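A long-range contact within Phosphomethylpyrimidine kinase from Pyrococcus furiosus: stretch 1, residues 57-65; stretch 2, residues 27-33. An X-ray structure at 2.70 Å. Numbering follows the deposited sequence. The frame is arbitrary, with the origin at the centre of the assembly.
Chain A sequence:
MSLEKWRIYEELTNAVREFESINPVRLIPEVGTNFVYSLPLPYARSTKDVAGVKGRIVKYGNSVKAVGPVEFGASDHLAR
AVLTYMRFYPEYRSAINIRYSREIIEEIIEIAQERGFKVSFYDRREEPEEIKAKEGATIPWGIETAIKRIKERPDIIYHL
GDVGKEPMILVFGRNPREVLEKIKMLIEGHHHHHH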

# COMPACT_ATOMS: atom_id res chain seq x y z
N ILE A 57 -7.91 -21.34 -15.19
CA ILE A 57 -6.79 -22.18 -15.61
C ILE A 57 -5.63 -21.84 -14.67
O ILE A 57 -5.19 -20.70 -14.61
CB ILE A 57 -6.39 -21.89 -17.07
CG1 ILE A 57 -7.66 -21.80 -17.93
CG2 ILE A 57 -5.49 -23.01 -17.59
CD1 ILE A 57 -7.41 -21.38 -19.36
N VAL A 58 -5.16 -22.85 -13.93
CA VAL A 58 -4.09 -22.65 -12.95
C VAL A 58 -2.77 -23.35 -13.28
O VAL A 58 -2.74 -24.26 -14.12
CB VAL A 58 -4.58 -23.14 -11.56
CG1 VAL A 58 -5.91 -22.50 -11.23
CG2 VAL A 58 -4.74 -24.65 -11.55
N LYS A 59 -1.69 -22.93 -12.62
CA LYS A 59 -0.40 -23.57 -12.84
C LYS A 59 -0.55 -25.00 -12.34
O LYS A 59 -1.02 -25.23 -11.22
CB LYS A 59 0.74 -22.92 -12.05
CG LYS A 59 1.15 -21.51 -12.45
CD LYS A 59 2.56 -21.20 -11.90
CE LYS A 59 2.90 -19.68 -11.85
NZ LYS A 59 3.10 -18.97 -13.18
N TYR A 60 -0.19 -25.97 -13.16
CA TYR A 60 -0.29 -27.33 -12.71
C TYR A 60 1.15 -27.73 -12.38
O TYR A 60 1.73 -27.20 -11.44
CB TYR A 60 -0.93 -28.20 -13.80
CG TYR A 60 -1.56 -29.46 -13.25
CD1 TYR A 60 -2.23 -29.45 -12.03
CD2 TYR A 60 -1.46 -30.67 -13.94
CE1 TYR A 60 -2.78 -30.62 -11.50
CE2 TYR A 60 -2.00 -31.84 -13.42
CZ TYR A 60 -2.66 -31.81 -12.21
OH TYR A 60 -3.16 -32.98 -11.69
N GLY A 61 1.74 -28.65 -13.12
CA GLY A 61 3.11 -28.98 -12.80
C GLY A 61 3.90 -27.86 -13.42
O GLY A 61 3.83 -26.71 -12.98
N ASN A 62 4.65 -28.20 -14.47
CA ASN A 62 5.42 -27.22 -15.21
C ASN A 62 4.51 -26.95 -16.38
O ASN A 62 4.93 -26.91 -17.54
CB ASN A 62 6.74 -27.82 -15.70
CG ASN A 62 7.55 -26.83 -16.54
OD1 ASN A 62 7.10 -25.72 -16.82
ND2 ASN A 62 8.75 -27.25 -16.95
N SER A 63 3.23 -26.81 -16.07
CA SER A 63 2.23 -26.54 -17.09
C SER A 63 1.00 -25.86 -16.50
O SER A 63 1.02 -25.39 -15.37
CB SER A 63 1.83 -27.85 -17.79
OG SER A 63 1.39 -28.81 -16.85
N VAL A 64 -0.06 -25.81 -17.29
CA VAL A 64 -1.29 -25.17 -16.86
C VAL A 64 -2.45 -26.14 -17.01
O VAL A 64 -2.37 -27.12 -17.75
CB VAL A 64 -1.57 -23.92 -17.69
CG1 VAL A 64 -0.31 -23.08 -17.79
CG2 VAL A 64 -2.08 -24.31 -19.07
N LYS A 65 -3.53 -25.86 -16.30
CA LYS A 65 -4.69 -26.72 -16.37
C LYS A 65 -5.96 -25.94 -16.16
O LYS A 65 -6.05 -25.10 -15.26
CB LYS A 65 -4.56 -27.82 -15.31
CG LYS A 65 -5.71 -28.81 -15.27
CD LYS A 65 -5.44 -29.92 -14.27
CE LYS A 65 -6.65 -30.83 -14.12
NZ LYS A 65 -6.36 -31.98 -13.23
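Stretch 2, residues 27-33: LIPEVGT

Stretch 2 runs antiparallel to the first strand of stretch 1 and is tied to it at one end by a single bridge between Ile57 and Thr33, whose CA atoms lie 4.9 Å apart. The backbone N and O of both residues are used: Thr33 N donates to Ile57 O at 2.8 Å along a nearly straight line (178°), and Ile57 N donates to Thr33 O at 2.6 Å with a more bent angle of 142°. At the other end the long side chain of Lys59 reaches over, and its NZ donates to Ile28 O at 2.9 Å. Stretch 2 has no regular helix or strand, and Ile57–Thr33 is the only bridge between the stretches. A water joins the backbones beyond the bridge: its O donates to Pro29 O at 2.8 Å and accepts a weak hydrogen bond from Lys59 N at 3.3 Å. Gly32 CA lies 3.6 Å from Ile57 O; at its phi/psi of 97/159 a CB would be jammed against the carbonyl O of Val31, which by itself calls for glycine. Ile28, whose CA-to-CB bond points toward stretch 1, makes the main apolar contact: its CG1 meets Val64 CG1 at 3.6 Å, and its CB is 4.0 Å from Lys59 CG. Ile28 CG2 packs against the backbone at Ile57 O, 3.6 Å away. Altogether 370 Å² is buried, both sides summed.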

# COMPACT_ATOMS: atom_id res chain seq x y z
N LEU A 27 2.96 -17.15 -17.78
CA LEU A 27 1.92 -16.13 -17.92
C LEU A 27 0.72 -16.27 -16.97
O LEU A 27 -0.13 -15.39 -16.92
CB LEU A 27 1.41 -16.10 -19.36
CG LEU A 27 2.41 -15.76 -20.48
CD1 LEU A 27 1.68 -15.66 -21.82
CD2 LEU A 27 3.11 -14.44 -20.16
N ILE A 28 0.66 -17.36 -16.23
CA ILE A 28 -0.46 -17.60 -15.32
C ILE A 28 -0.27 -16.98 -13.94
O ILE A 28 0.71 -17.27 -13.26
CB ILE A 28 -0.68 -19.13 -15.13
CG1 ILE A 28 -0.98 -19.79 -16.48
CG2 ILE A 28 -1.82 -19.39 -14.15
CD1 ILE A 28 -2.33 -19.49 -17.02
N PRO A 29 -1.20 -16.12 -13.51
CA PRO A 29 -1.07 -15.51 -12.18
C PRO A 29 -1.43 -16.52 -11.08
O PRO A 29 -1.75 -17.68 -11.38
CB PRO A 29 -2.04 -14.33 -12.23
CG PRO A 29 -3.11 -14.82 -13.15
CD PRO A 29 -2.32 -15.51 -14.25
N GLU A 30 -1.40 -16.08 -9.83
CA GLU A 30 -1.72 -16.95 -8.70
C GLU A 30 -3.22 -17.19 -8.54
O GLU A 30 -3.63 -18.26 -8.09
CB GLU A 30 -1.15 -16.37 -7.40
CG GLU A 30 0.35 -16.53 -7.28
CD GLU A 30 0.77 -17.99 -7.30
OE1 GLU A 30 1.04 -18.55 -6.21
OE2 GLU A 30 0.83 -18.58 -8.41
N VAL A 31 -4.02 -16.19 -8.91
CA VAL A 31 -5.47 -16.29 -8.80
C VAL A 31 -6.05 -17.11 -9.95
O VAL A 31 -7.24 -17.46 -9.95
CB VAL A 31 -6.11 -14.88 -8.76
CG1 VAL A 31 -5.47 -14.06 -7.67
CG2 VAL A 31 -5.94 -14.17 -10.11
N GLY A 32 -5.20 -17.43 -10.92
CA GLY A 32 -5.62 -18.22 -12.06
C GLY A 32 -5.98 -17.38 -13.28
O GLY A 32 -6.26 -16.19 -13.18
N THR A 33 -5.96 -18.01 -14.44
CA THR A 33 -6.30 -17.31 -15.65
C THR A 33 -7.68 -17.75 -16.15
O THR A 33 -8.01 -18.94 -16.18
CB THR A 33 -5.24 -17.54 -16.77
OG1 THR A 33 -4.06 -16.79 -16.46
CG2 THR A 33 -5.78 -17.10 -18.14
O HOH W 1 -2.72 -20.26 -10.93